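Long-range contacts in bifunctional endo-1,4-beta-xylanase A (Neocallimastix patriciarum, PDB 2VG9), which catalyses the endo-hydrolysis of beta-1,4-xylosidic linkages in xylan as a glycoside hydrolase of family 11: residues 86-92 against 118-123; 50-56 against 196-202; 98-104 against 187-191; 138-142 against 180-186. All coordinates share one frame; numbering follows the deposited sequence.

Contact 1 of 4, residues 86-92 against 118-123; sequences SASGNSR and WVDWVP. With CD (cadmium ion), chain B; ACT (acetate ion), chain D.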
# COMPACT_ATOMS: atom_id res chain seq x y z
N SER A 86 13.52 -15.24 -4.43
CA SER A 86 12.65 -15.48 -3.29
C SER A 86 13.30 -16.45 -2.33
O SER A 86 13.45 -17.63 -2.63
CB SER A 86 11.26 -15.96 -3.75
OG SER A 86 10.40 -16.10 -2.63
N ALA A 87 13.75 -15.96 -1.18
CA ALA A 87 14.28 -16.88 -0.15
C ALA A 87 13.14 -17.24 0.77
O ALA A 87 13.05 -16.72 1.89
CB ALA A 87 15.42 -16.22 0.63
N SER A 88 12.26 -18.13 0.31
CA SER A 88 10.96 -18.31 0.96
C SER A 88 10.28 -16.95 1.17
O SER A 88 9.78 -16.63 2.26
CB SER A 88 11.09 -19.04 2.30
OG SER A 88 11.44 -20.39 2.05
N GLY A 89 10.27 -16.14 0.12
CA GLY A 89 9.80 -14.77 0.26
C GLY A 89 8.58 -14.45 -0.58
O GLY A 89 7.90 -15.34 -1.08
N ASN A 90 8.27 -13.16 -0.67
CA ASN A 90 7.07 -12.73 -1.36
C ASN A 90 7.12 -11.23 -1.62
O ASN A 90 8.05 -10.53 -1.18
CB ASN A 90 5.83 -13.12 -0.55
CG ASN A 90 5.83 -12.53 0.85
OD1 ASN A 90 5.55 -11.36 1.03
ND2 ASN A 90 6.10 -13.38 1.87
N SER A 91 6.15 -10.74 -2.37
CA SER A 91 6.04 -9.32 -2.59
C SER A 91 4.63 -9.03 -3.06
O SER A 91 3.86 -9.94 -3.40
CB SER A 91 7.12 -8.81 -3.58
OG SER A 91 7.03 -9.45 -4.82
N ARG A 92 4.28 -7.74 -3.06
CA ARG A 92 2.98 -7.33 -3.51
C ARG A 92 3.05 -5.94 -4.11
O ARG A 92 3.92 -5.11 -3.75
CB ARG A 92 2.00 -7.32 -2.34
CG ARG A 92 2.25 -6.19 -1.34
CD ARG A 92 1.31 -6.34 -0.15
NE ARG A 92 1.78 -7.43 0.68
CZ ARG A 92 1.43 -7.65 1.95
NH1 ARG A 92 0.56 -6.86 2.58
NH2 ARG A 92 1.94 -8.69 2.58
N TRP A 118 0.73 -9.83 -6.60
CA TRP A 118 1.58 -10.35 -5.54
C TRP A 118 2.33 -11.56 -6.09
O TRP A 118 1.91 -12.19 -7.08
CB TRP A 118 0.80 -10.78 -4.29
CG TRP A 118 -0.33 -11.75 -4.57
CD1 TRP A 118 -1.63 -11.43 -4.87
CD2 TRP A 118 -0.24 -13.19 -4.63
NE1 TRP A 118 -2.37 -12.59 -5.09
CE2 TRP A 118 -1.53 -13.68 -4.93
CE3 TRP A 118 0.81 -14.12 -4.43
CZ2 TRP A 118 -1.81 -15.07 -5.07
CZ3 TRP A 118 0.53 -15.52 -4.58
CH2 TRP A 118 -0.77 -15.96 -4.91
N VAL A 119 3.42 -11.91 -5.42
CA VAL A 119 4.18 -13.08 -5.84
C VAL A 119 4.44 -13.98 -4.63
O VAL A 119 4.82 -13.48 -3.55
CB VAL A 119 5.49 -12.71 -6.56
CG1 VAL A 119 6.30 -14.00 -6.94
CG2 VAL A 119 5.18 -11.84 -7.82
N ASP A 120 4.15 -15.28 -4.83
CA ASP A 120 4.43 -16.40 -3.89
C ASP A 120 3.51 -16.48 -2.67
O ASP A 120 3.16 -17.56 -2.21
CB ASP A 120 5.89 -16.41 -3.40
CG ASP A 120 6.87 -16.78 -4.48
OD1 ASP A 120 6.52 -17.47 -5.44
OD2 ASP A 120 8.02 -16.35 -4.38
N TRP A 121 3.12 -15.33 -2.14
CA TRP A 121 2.29 -15.30 -0.93
C TRP A 121 1.59 -13.97 -0.79
O TRP A 121 2.16 -12.92 -1.10
CB TRP A 121 3.16 -15.53 0.32
CG TRP A 121 2.40 -15.59 1.63
CD1 TRP A 121 1.84 -16.71 2.21
CD2 TRP A 121 2.16 -14.51 2.53
NE1 TRP A 121 1.26 -16.38 3.40
CE2 TRP A 121 1.43 -15.03 3.63
CE3 TRP A 121 2.48 -13.14 2.53
CZ2 TRP A 121 1.02 -14.24 4.70
CZ3 TRP A 121 2.07 -12.35 3.59
CH2 TRP A 121 1.34 -12.90 4.66
N VAL A 122 0.36 -14.03 -0.30
CA VAL A 122 -0.44 -12.83 -0.02
C VAL A 122 -1.19 -13.17 1.27
O VAL A 122 -1.44 -14.36 1.52
CB VAL A 122 -1.40 -12.53 -1.22
CG1 VAL A 122 -2.48 -13.63 -1.36
CG2 VAL A 122 -2.06 -11.15 -1.12
N PRO A 123 -1.45 -12.15 2.14
CA PRO A 123 -2.34 -12.32 3.27
C PRO A 123 -3.72 -12.88 2.90
O PRO A 123 -4.22 -12.63 1.80
CB PRO A 123 -2.49 -10.89 3.83
CG PRO A 123 -1.27 -10.20 3.43
CD PRO A 123 -0.86 -10.79 2.11
CD CD B . 8.51 -17.46 -6.55
C ACT D . 5.15 -14.81 5.60
O ACT D . 4.73 -14.82 6.78
OXT ACT D . 5.51 -13.70 5.14
CH3 ACT D . 5.23 -16.06 4.76
O HOH W 1 2.67 -10.27 -0.09
O HOH W 2 10.00 -15.64 -7.21
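With chi1 at 58°, N90 places its CG between the backbone N and the carbonyl carbon, which lays the amide alongside the W121 side chain; R92 bends at chi3 (75°) and brings its guanidinium to P123. N90 and R92 belong to an antiparallel pairing of the jelly-roll sheet, strand 89-100 against 117-119. S91 and V119 form its hydrogen-bonded pair, R92 and W118 the non-hydrogen-bonded one. S91 N donates to V119 O at 3.3 Å, and V119 N returns a shorter bond to S91 O (2.9 Å). P123 covers one face of the R92 guanidinium, its CD 3.5 Å from NH2. The N90 amide is turned 42° from the W121 ring plane, with ND2 3.7 Å from CE3. A water ties the segments by accepting from R92 NE and donating to both N90 OD1 and W121 O. S91 OG instead turns to Q83 and Y81 of strand 73-86. At the corner before the strand, S86 OG accepts from G89 N (2.8 Å), an ST motif, and lies 3.0 Å from D120 OD2. That D120 carboxylate holds the cadmium ion with both oxygens, OD1 at 2.3 Å and OD2 at 2.5 Å.

Contact 2 of 4, residues 50-56 against 196-202; sequences RGNFLAR and LNAEGWQ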
# COMPACT_ATOMS: atom_id res chain seq x y z
N ARG A 50 14.59 -12.59 7.04
CA ARG A 50 13.94 -11.37 7.51
C ARG A 50 14.19 -10.10 6.69
O ARG A 50 13.91 -8.98 7.17
CB ARG A 50 14.20 -11.13 9.01
CG ARG A 50 13.64 -12.28 9.89
CD ARG A 50 13.43 -11.88 11.35
NE ARG A 50 12.31 -10.95 11.55
CZ ARG A 50 11.03 -11.29 11.66
NH1 ARG A 50 10.63 -12.57 11.55
NH2 ARG A 50 10.12 -10.34 11.86
N GLY A 51 14.69 -10.26 5.46
CA GLY A 51 14.80 -9.13 4.53
C GLY A 51 13.43 -8.49 4.31
O GLY A 51 12.44 -9.19 4.04
N ASN A 52 13.37 -7.17 4.40
CA ASN A 52 12.12 -6.43 4.28
C ASN A 52 12.35 -5.08 3.57
O ASN A 52 13.29 -4.34 3.90
CB ASN A 52 11.48 -6.24 5.68
CG ASN A 52 9.99 -5.93 5.63
OD1 ASN A 52 9.37 -5.92 4.56
ND2 ASN A 52 9.40 -5.68 6.81
N PHE A 53 11.51 -4.79 2.57
CA PHE A 53 11.66 -3.61 1.70
C PHE A 53 10.30 -3.03 1.38
O PHE A 53 9.33 -3.79 1.17
CB PHE A 53 12.35 -4.00 0.37
CG PHE A 53 12.50 -2.87 -0.62
CD1 PHE A 53 13.59 -1.99 -0.53
CD2 PHE A 53 11.58 -2.68 -1.64
CE1 PHE A 53 13.74 -0.95 -1.44
CE2 PHE A 53 11.72 -1.63 -2.57
CZ PHE A 53 12.82 -0.77 -2.46
N LEU A 54 10.23 -1.70 1.28
CA LEU A 54 9.02 -1.06 0.75
C LEU A 54 9.39 0.17 -0.06
O LEU A 54 10.37 0.86 0.26
CB LEU A 54 8.05 -0.72 1.88
CG LEU A 54 8.43 0.36 2.90
CD1 LEU A 54 8.01 1.80 2.46
CD2 LEU A 54 7.82 0.01 4.30
N ALA A 55 8.61 0.44 -1.11
CA ALA A 55 8.67 1.72 -1.87
C ALA A 55 7.27 2.15 -2.28
O ALA A 55 6.50 1.38 -2.89
CB ALA A 55 9.59 1.60 -3.12
N ARG A 56 6.93 3.38 -1.97
CA ARG A 56 5.56 3.84 -2.19
C ARG A 56 5.50 5.33 -2.43
O ARG A 56 6.31 6.11 -1.89
CB ARG A 56 4.69 3.49 -1.00
CG ARG A 56 5.20 3.99 0.29
CD ARG A 56 4.20 3.78 1.44
NE ARG A 56 4.18 2.40 1.91
CZ ARG A 56 4.41 1.99 3.15
NH1 ARG A 56 4.70 2.85 4.12
NH2 ARG A 56 4.36 0.70 3.40
N LEU A 196 0.28 4.09 -3.92
CA LEU A 196 0.64 2.84 -4.56
C LEU A 196 1.98 2.33 -4.01
O LEU A 196 2.95 3.07 -3.95
CB LEU A 196 0.68 2.99 -6.07
CG LEU A 196 0.79 1.63 -6.75
CD1 LEU A 196 -0.59 0.93 -6.73
CD2 LEU A 196 1.37 1.85 -8.18
N ASN A 197 2.01 1.06 -3.63
CA ASN A 197 3.06 0.51 -2.77
C ASN A 197 3.61 -0.80 -3.35
O ASN A 197 2.85 -1.67 -3.71
CB ASN A 197 2.43 0.27 -1.38
CG ASN A 197 3.36 -0.48 -0.40
OD1 ASN A 197 4.43 -0.02 -0.09
ND2 ASN A 197 2.89 -1.61 0.11
N ALA A 198 4.93 -0.90 -3.46
CA ALA A 198 5.63 -2.13 -3.81
C ALA A 198 6.34 -2.57 -2.55
O ALA A 198 7.17 -1.81 -2.03
CB ALA A 198 6.66 -1.87 -4.96
N GLU A 199 6.01 -3.74 -2.02
CA GLU A 199 6.79 -4.26 -0.88
C GLU A 199 7.25 -5.70 -1.09
O GLU A 199 6.61 -6.46 -1.85
CB GLU A 199 6.07 -4.08 0.47
CG GLU A 199 4.66 -4.68 0.55
CD GLU A 199 3.90 -4.27 1.82
OE1 GLU A 199 3.56 -5.15 2.64
OE2 GLU A 199 3.68 -3.07 2.05
N GLY A 200 8.34 -6.07 -0.41
CA GLY A 200 8.96 -7.37 -0.55
C GLY A 200 9.49 -7.89 0.78
O GLY A 200 10.13 -7.14 1.54
N TRP A 201 9.20 -9.16 1.06
CA TRP A 201 9.69 -9.86 2.23
C TRP A 201 10.56 -11.02 1.77
O TRP A 201 10.08 -11.89 1.01
CB TRP A 201 8.53 -10.40 3.04
CG TRP A 201 8.94 -11.26 4.22
CD1 TRP A 201 8.86 -12.64 4.32
CD2 TRP A 201 9.45 -10.81 5.47
NE1 TRP A 201 9.32 -13.06 5.55
CE2 TRP A 201 9.66 -11.95 6.28
CE3 TRP A 201 9.71 -9.54 6.00
CZ2 TRP A 201 10.17 -11.86 7.58
CZ3 TRP A 201 10.21 -9.45 7.30
CH2 TRP A 201 10.43 -10.60 8.07
N GLN A 202 11.83 -11.04 2.18
CA GLN A 202 12.76 -12.13 1.81
C GLN A 202 12.73 -12.37 0.28
O GLN A 202 12.75 -13.50 -0.20
CB GLN A 202 12.46 -13.42 2.63
CG GLN A 202 12.67 -13.23 4.14
CD GLN A 202 12.34 -14.46 4.99
OE1 GLN A 202 11.84 -15.50 4.50
NE2 GLN A 202 12.60 -14.34 6.28
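R56 and N197 run side by side on the face of the sheet that also carries N52, L54, E199 and W201. Strands 52-60 and 190-200 pair antiparallel here, the axes of the 52-56 and 196-200 segments approaching to 4.6 Å, with backbone bonds between F53 and G200 and, at 2.8 Å in both directions (A55 N to A198 O, A198 N to A55 O), between A55 and A198. The R56 chain sets off at a chi1 of 55° and then bends at chi3, which turns NE back onto N197 OD1 (3.1 Å). This donor sits above the carbonyl plane, 63° out of it, and not on a lone pair. L54 CD1 covers the centre of one guanidinium face. From its other end the N197 amide gives ND2 to E199 OE2 (2.6 Å), close to the amide plane but above that of the carboxylate. R56 NH1 has its own salt bridge with E22 of strand 19-26.

At the far end W201, CG anti to its N (chi1 174°), swings its indole over G51 O. The rim atom CH2 meets the face of the R50 guanidinium, 3.7 Å from CZ, the planes standing nearly upright to each other. N52 approaches the indole from its edge, CG 3.6 Å from CE3. On the other side of the sheet, F53 stacks on W44.

Because OD1 accepts from an arginine while ND2 donates to a carboxylate, the N197 amide has its orientation fixed and links R56 to E199. Such a polar surface is consistent with the xylan-binding cleft that this face forms in family 11 enzymes.

Contact 3 of 4, residues 98-104 against 187-191; sequences WFQNRGL and GIGNL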
# COMPACT_ATOMS: atom_id res chain seq x y z
N TRP A 98 -3.55 4.58 5.52
CA TRP A 98 -4.13 4.39 6.87
C TRP A 98 -5.44 5.15 7.06
O TRP A 98 -5.67 6.18 6.41
CB TRP A 98 -3.14 4.86 7.96
CG TRP A 98 -1.85 4.05 8.03
CD1 TRP A 98 -0.81 4.09 7.14
CD2 TRP A 98 -1.47 3.13 9.05
NE1 TRP A 98 0.19 3.25 7.55
CE2 TRP A 98 -0.20 2.63 8.71
CE3 TRP A 98 -2.08 2.68 10.22
CZ2 TRP A 98 0.48 1.68 9.51
CZ3 TRP A 98 -1.43 1.75 10.99
CH2 TRP A 98 -0.14 1.26 10.64
N PHE A 99 -6.30 4.64 7.96
CA PHE A 99 -7.38 5.45 8.55
C PHE A 99 -6.94 5.80 9.98
O PHE A 99 -6.74 4.90 10.82
CB PHE A 99 -8.76 4.75 8.61
CG PHE A 99 -9.22 4.15 7.30
CD1 PHE A 99 -8.91 4.75 6.06
CD2 PHE A 99 -9.99 2.97 7.30
CE1 PHE A 99 -9.36 4.18 4.85
CE2 PHE A 99 -10.44 2.42 6.09
CZ PHE A 99 -10.11 3.03 4.86
N GLN A 100 -6.75 7.09 10.22
CA GLN A 100 -6.26 7.61 11.49
C GLN A 100 -7.45 7.68 12.44
O GLN A 100 -8.55 8.12 12.06
CB GLN A 100 -5.65 9.00 11.29
CG GLN A 100 -5.12 9.72 12.58
CD GLN A 100 -3.97 8.98 13.28
OE1 GLN A 100 -4.19 8.13 14.14
NE2 GLN A 100 -2.73 9.35 12.95
N ASN A 101 -7.24 7.23 13.67
CA ASN A 101 -8.29 7.30 14.68
C ASN A 101 -7.96 8.27 15.83
O ASN A 101 -8.66 8.29 16.83
CB ASN A 101 -8.59 5.90 15.23
CG ASN A 101 -7.51 5.38 16.14
OD1 ASN A 101 -6.36 5.81 16.06
ND2 ASN A 101 -7.87 4.45 17.03
N ARG A 102 -6.88 9.05 15.70
CA ARG A 102 -6.56 10.07 16.71
C ARG A 102 -7.76 11.00 16.84
O ARG A 102 -8.29 11.48 15.83
CB ARG A 102 -5.28 10.84 16.34
CG ARG A 102 -4.84 11.86 17.42
CD ARG A 102 -3.57 12.63 17.02
NE ARG A 102 -2.32 11.89 17.31
CZ ARG A 102 -1.41 11.52 16.40
NH1 ARG A 102 -1.58 11.81 15.10
NH2 ARG A 102 -0.32 10.87 16.79
N GLY A 103 -8.23 11.19 18.07
CA GLY A 103 -9.38 12.04 18.36
C GLY A 103 -10.75 11.41 18.14
O GLY A 103 -11.77 12.09 18.27
N LEU A 104 -10.78 10.12 17.82
CA LEU A 104 -12.04 9.49 17.40
C LEU A 104 -12.45 8.38 18.34
O LEU A 104 -11.59 7.62 18.84
CB LEU A 104 -11.97 8.96 15.96
CG LEU A 104 -11.70 9.90 14.77
CD1 LEU A 104 -11.73 9.10 13.49
CD2 LEU A 104 -12.72 11.06 14.70
N GLY A 187 -15.13 -0.29 11.40
CA GLY A 187 -14.94 1.13 11.73
C GLY A 187 -13.97 1.83 10.78
O GLY A 187 -12.91 1.26 10.45
N ILE A 188 -14.33 3.06 10.37
CA ILE A 188 -13.61 3.85 9.36
C ILE A 188 -13.21 5.22 9.92
O ILE A 188 -14.08 6.06 10.15
CB ILE A 188 -14.48 4.11 8.09
CG1 ILE A 188 -15.09 2.80 7.53
CG2 ILE A 188 -13.68 4.93 7.02
CD1 ILE A 188 -14.07 1.83 6.85
N GLY A 189 -11.91 5.41 10.14
CA GLY A 189 -11.37 6.67 10.66
C GLY A 189 -11.06 7.68 9.56
O GLY A 189 -11.59 7.59 8.46
N ASN A 190 -10.20 8.64 9.87
CA ASN A 190 -9.94 9.75 8.93
C ASN A 190 -8.87 9.34 7.91
O ASN A 190 -7.89 8.70 8.26
CB ASN A 190 -9.47 10.99 9.68
CG ASN A 190 -10.55 11.61 10.58
OD1 ASN A 190 -11.74 11.59 10.25
ND2 ASN A 190 -10.12 12.20 11.70
N LEU A 191 -9.04 9.73 6.65
CA LEU A 191 -8.12 9.27 5.62
C LEU A 191 -6.72 9.92 5.73
O LEU A 191 -6.56 11.12 5.56
CB LEU A 191 -8.73 9.46 4.23
CG LEU A 191 -7.92 8.91 3.05
CD1 LEU A 191 -7.65 7.35 3.18
CD2 LEU A 191 -8.72 9.26 1.79
O HOH W 3 -7.82 11.65 13.24
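The end of strand 89-100 in the jelly-roll sheet, together with the type II turn N101-L104 that follows it, meets the loop I188-G189 and the start of strand 190-200. The strands are antiparallel: Q100 and N190 form the hydrogen-bonded pair, F99 and L191 the non-hydrogen-bonded one. Q100 N donates to N190 O and N190 N to Q100 O, both at 2.8 Å. The F99 ring is held from two directions. I188, which runs beside it, puts CG2 over one face near the rim and CD1 3.8 Å from CE2, whereas L191 comes in at the ring edge, CD1 4.0 Å from CE1. G189, with no side chain, leaves room for Q100 O, 3.5 Å from its CA. L104 reaches back from the turn, CD1 3.7 Å from G189 CA, and lies across the N190 amide. A water completes this closure, accepting from N190 ND2 (2.8 Å) and donating to R102 O (2.6 Å). Q100, bent at chi2 (62°), instead brings OE1 round to accept from R102 N of the turn that follows, while its NE2 bonds to N150.

Helix 174-182 packs against F99 and L191: its F178 meets the F99 ring edge-to-face and touches L191, and W181 also reaches F99. Strand 110-115 pairs alongside 89-100, its Y112 meeting the F99 ring, while Y159 of strand 153-163 touches both F99 and I188.

Contact 4 of 4, residues 138-142 against 180-186; sequences KIFQM and EWAKQGW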
# COMPACT_ATOMS: atom_id res chain seq x y z
N LYS A 138 -11.52 -10.25 -2.79
CA LYS A 138 -11.86 -10.84 -1.51
C LYS A 138 -11.52 -9.82 -0.45
O LYS A 138 -10.38 -9.31 -0.39
CB LYS A 138 -10.99 -12.07 -1.30
CG LYS A 138 -11.25 -12.76 0.02
CD LYS A 138 -10.43 -14.02 0.17
CE LYS A 138 -10.81 -14.70 1.50
NZ LYS A 138 -10.23 -16.06 1.56
N ILE A 139 -12.49 -9.53 0.41
CA ILE A 139 -12.28 -8.61 1.50
C ILE A 139 -12.24 -9.33 2.86
O ILE A 139 -13.00 -10.30 3.13
CB ILE A 139 -13.27 -7.44 1.47
CG1 ILE A 139 -14.72 -7.92 1.75
CG2 ILE A 139 -13.16 -6.67 0.12
CD1 ILE A 139 -15.77 -6.80 1.97
N PHE A 140 -11.34 -8.87 3.72
CA PHE A 140 -11.22 -9.41 5.06
C PHE A 140 -10.44 -8.42 5.89
O PHE A 140 -9.74 -7.53 5.35
CB PHE A 140 -10.54 -10.81 5.08
CG PHE A 140 -9.20 -10.85 4.36
CD1 PHE A 140 -8.01 -10.62 5.06
CD2 PHE A 140 -9.13 -11.11 2.99
CE1 PHE A 140 -6.77 -10.66 4.42
CE2 PHE A 140 -7.87 -11.14 2.32
CZ PHE A 140 -6.69 -10.91 3.03
N GLN A 141 -10.57 -8.56 7.21
CA GLN A 141 -9.78 -7.76 8.13
C GLN A 141 -9.05 -8.67 9.10
O GLN A 141 -9.42 -9.83 9.25
CB GLN A 141 -10.63 -6.68 8.84
CG GLN A 141 -11.89 -7.19 9.55
CD GLN A 141 -11.62 -7.65 10.96
OE1 GLN A 141 -10.80 -7.07 11.65
NE2 GLN A 141 -12.32 -8.70 11.39
N MET A 142 -7.99 -8.15 9.70
CA MET A 142 -7.23 -8.94 10.70
C MET A 142 -6.48 -8.04 11.66
O MET A 142 -6.21 -6.89 11.34
CB MET A 142 -6.31 -9.97 10.03
CG MET A 142 -5.04 -9.49 9.32
SD MET A 142 -4.42 -10.80 8.19
CE MET A 142 -4.44 -12.23 9.27
N GLU A 180 -17.34 -0.80 0.55
CA GLU A 180 -17.43 -2.24 0.82
C GLU A 180 -16.97 -2.62 2.20
O GLU A 180 -17.63 -3.46 2.84
CB GLU A 180 -16.70 -3.09 -0.24
CG GLU A 180 -17.42 -3.10 -1.61
CD GLU A 180 -18.75 -3.89 -1.64
OE1 GLU A 180 -19.12 -4.54 -0.65
OE2 GLU A 180 -19.43 -3.87 -2.68
N TRP A 181 -15.86 -2.05 2.68
CA TRP A 181 -15.41 -2.33 4.05
C TRP A 181 -16.39 -1.78 5.10
O TRP A 181 -16.71 -2.44 6.11
CB TRP A 181 -13.99 -1.81 4.28
CG TRP A 181 -12.93 -2.36 3.32
CD1 TRP A 181 -12.95 -3.55 2.62
CD2 TRP A 181 -11.70 -1.71 2.97
NE1 TRP A 181 -11.80 -3.66 1.85
CE2 TRP A 181 -11.02 -2.55 2.06
CE3 TRP A 181 -11.12 -0.49 3.32
CZ2 TRP A 181 -9.79 -2.20 1.50
CZ3 TRP A 181 -9.89 -0.15 2.78
CH2 TRP A 181 -9.26 -0.99 1.86
N ALA A 182 -16.87 -0.56 4.84
CA ALA A 182 -17.88 0.08 5.67
C ALA A 182 -19.15 -0.78 5.76
O ALA A 182 -19.70 -0.94 6.85
CB ALA A 182 -18.19 1.47 5.12
N LYS A 183 -19.55 -1.39 4.64
CA LYS A 183 -20.73 -2.25 4.57
C LYS A 183 -20.64 -3.47 5.48
O LYS A 183 -21.66 -4.07 5.77
CB LYS A 183 -20.95 -2.77 3.16
CG LYS A 183 -21.99 -2.06 2.35
CD LYS A 183 -21.91 -2.56 0.91
CE LYS A 183 -23.13 -2.16 0.12
NZ LYS A 183 -23.14 -0.70 -0.19
N GLN A 184 -19.41 -3.86 5.85
CA GLN A 184 -19.17 -5.02 6.72
C GLN A 184 -19.36 -4.68 8.17
O GLN A 184 -19.37 -5.57 9.04
CB GLN A 184 -17.76 -5.60 6.52
CG GLN A 184 -17.36 -5.92 5.06
CD GLN A 184 -18.46 -6.69 4.29
OE1 GLN A 184 -18.99 -6.22 3.25
NE2 GLN A 184 -18.80 -7.86 4.80
N GLY A 185 -19.50 -3.39 8.44
CA GLY A 185 -19.60 -2.92 9.79
C GLY A 185 -18.27 -2.52 10.36
O GLY A 185 -18.19 -2.25 11.54
N TRP A 186 -17.21 -2.51 9.55
CA TRP A 186 -15.90 -2.17 10.07
C TRP A 186 -15.77 -0.67 10.30
O TRP A 186 -16.26 0.12 9.49
CB TRP A 186 -14.77 -2.65 9.15
CG TRP A 186 -14.88 -4.11 8.75
CD1 TRP A 186 -15.59 -5.08 9.39
CD2 TRP A 186 -14.21 -4.74 7.66
NE1 TRP A 186 -15.42 -6.28 8.74
CE2 TRP A 186 -14.59 -6.09 7.66
CE3 TRP A 186 -13.34 -4.28 6.67
CZ2 TRP A 186 -14.12 -7.00 6.71
CZ3 TRP A 186 -12.88 -5.18 5.72
CH2 TRP A 186 -13.29 -6.52 5.73
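Q141 and W186 meet face-on: the CG methylene of Q141 stands over the indole, 3.7 Å from the centroid of the six-membered ring and 23° off its normal, a CH-pi contact. Farther along the ring, W186 CH2 reaches the backbone of strand 135-145, 3.4 Å from F140 C. I139 fills the next place, its CG2 at the edge of the W181 ring (3.7 Å from NE1) and its CD1 against Q184 CG (3.6 Å). A chi1 of 67° directs CG1, and through it CD1, to Q184 and leaves CG2 for the W181 edge.

Behind this first shell, the face of W186 turned from Q141 lies on W181 O and Q184 CB, both near the rim, so the indole is sandwiched between strand and helix end. The chain returns there through a type I turn, A182 to G185. Farther out, Q141 OE1 accepts from K157, and W181 NE1 bonds weakly to S161, both on strand 153-163. G185, at positive phi, belongs to a Schellman motif, with G185 N bonded to A182 O (2.9 Å) and W186 N weakly to W181 O (3.5 Å), closing the single helix that the family 11 jelly roll packs against its sheet.

How the contacts relate
From the N terminus, 50-56, leading into strand 52-60, opens contact 2, whose loop closes last, at 196-202, and encloses everything else. Within it, 86-92 opens contact 1 and 98-104, on the same strand 89-100, opens contact 3; 118-123 then closes contact 1, so contacts 1 and 3 cross. Contact 4 opens at 138-142 and closes at 180-186, nested inside contact 3, which closes immediately afterwards at 187-191. Strand 190-200 thus joins 52-60 in contact 2 and 89-100 in contact 3. Contacts 1 and 2 touch through N90 N and W201 O, contacts 3 and 4 through F99 and W181, bringing the helix to the sheet; contacts 1 and 3 lie about 29 Å apart between centres.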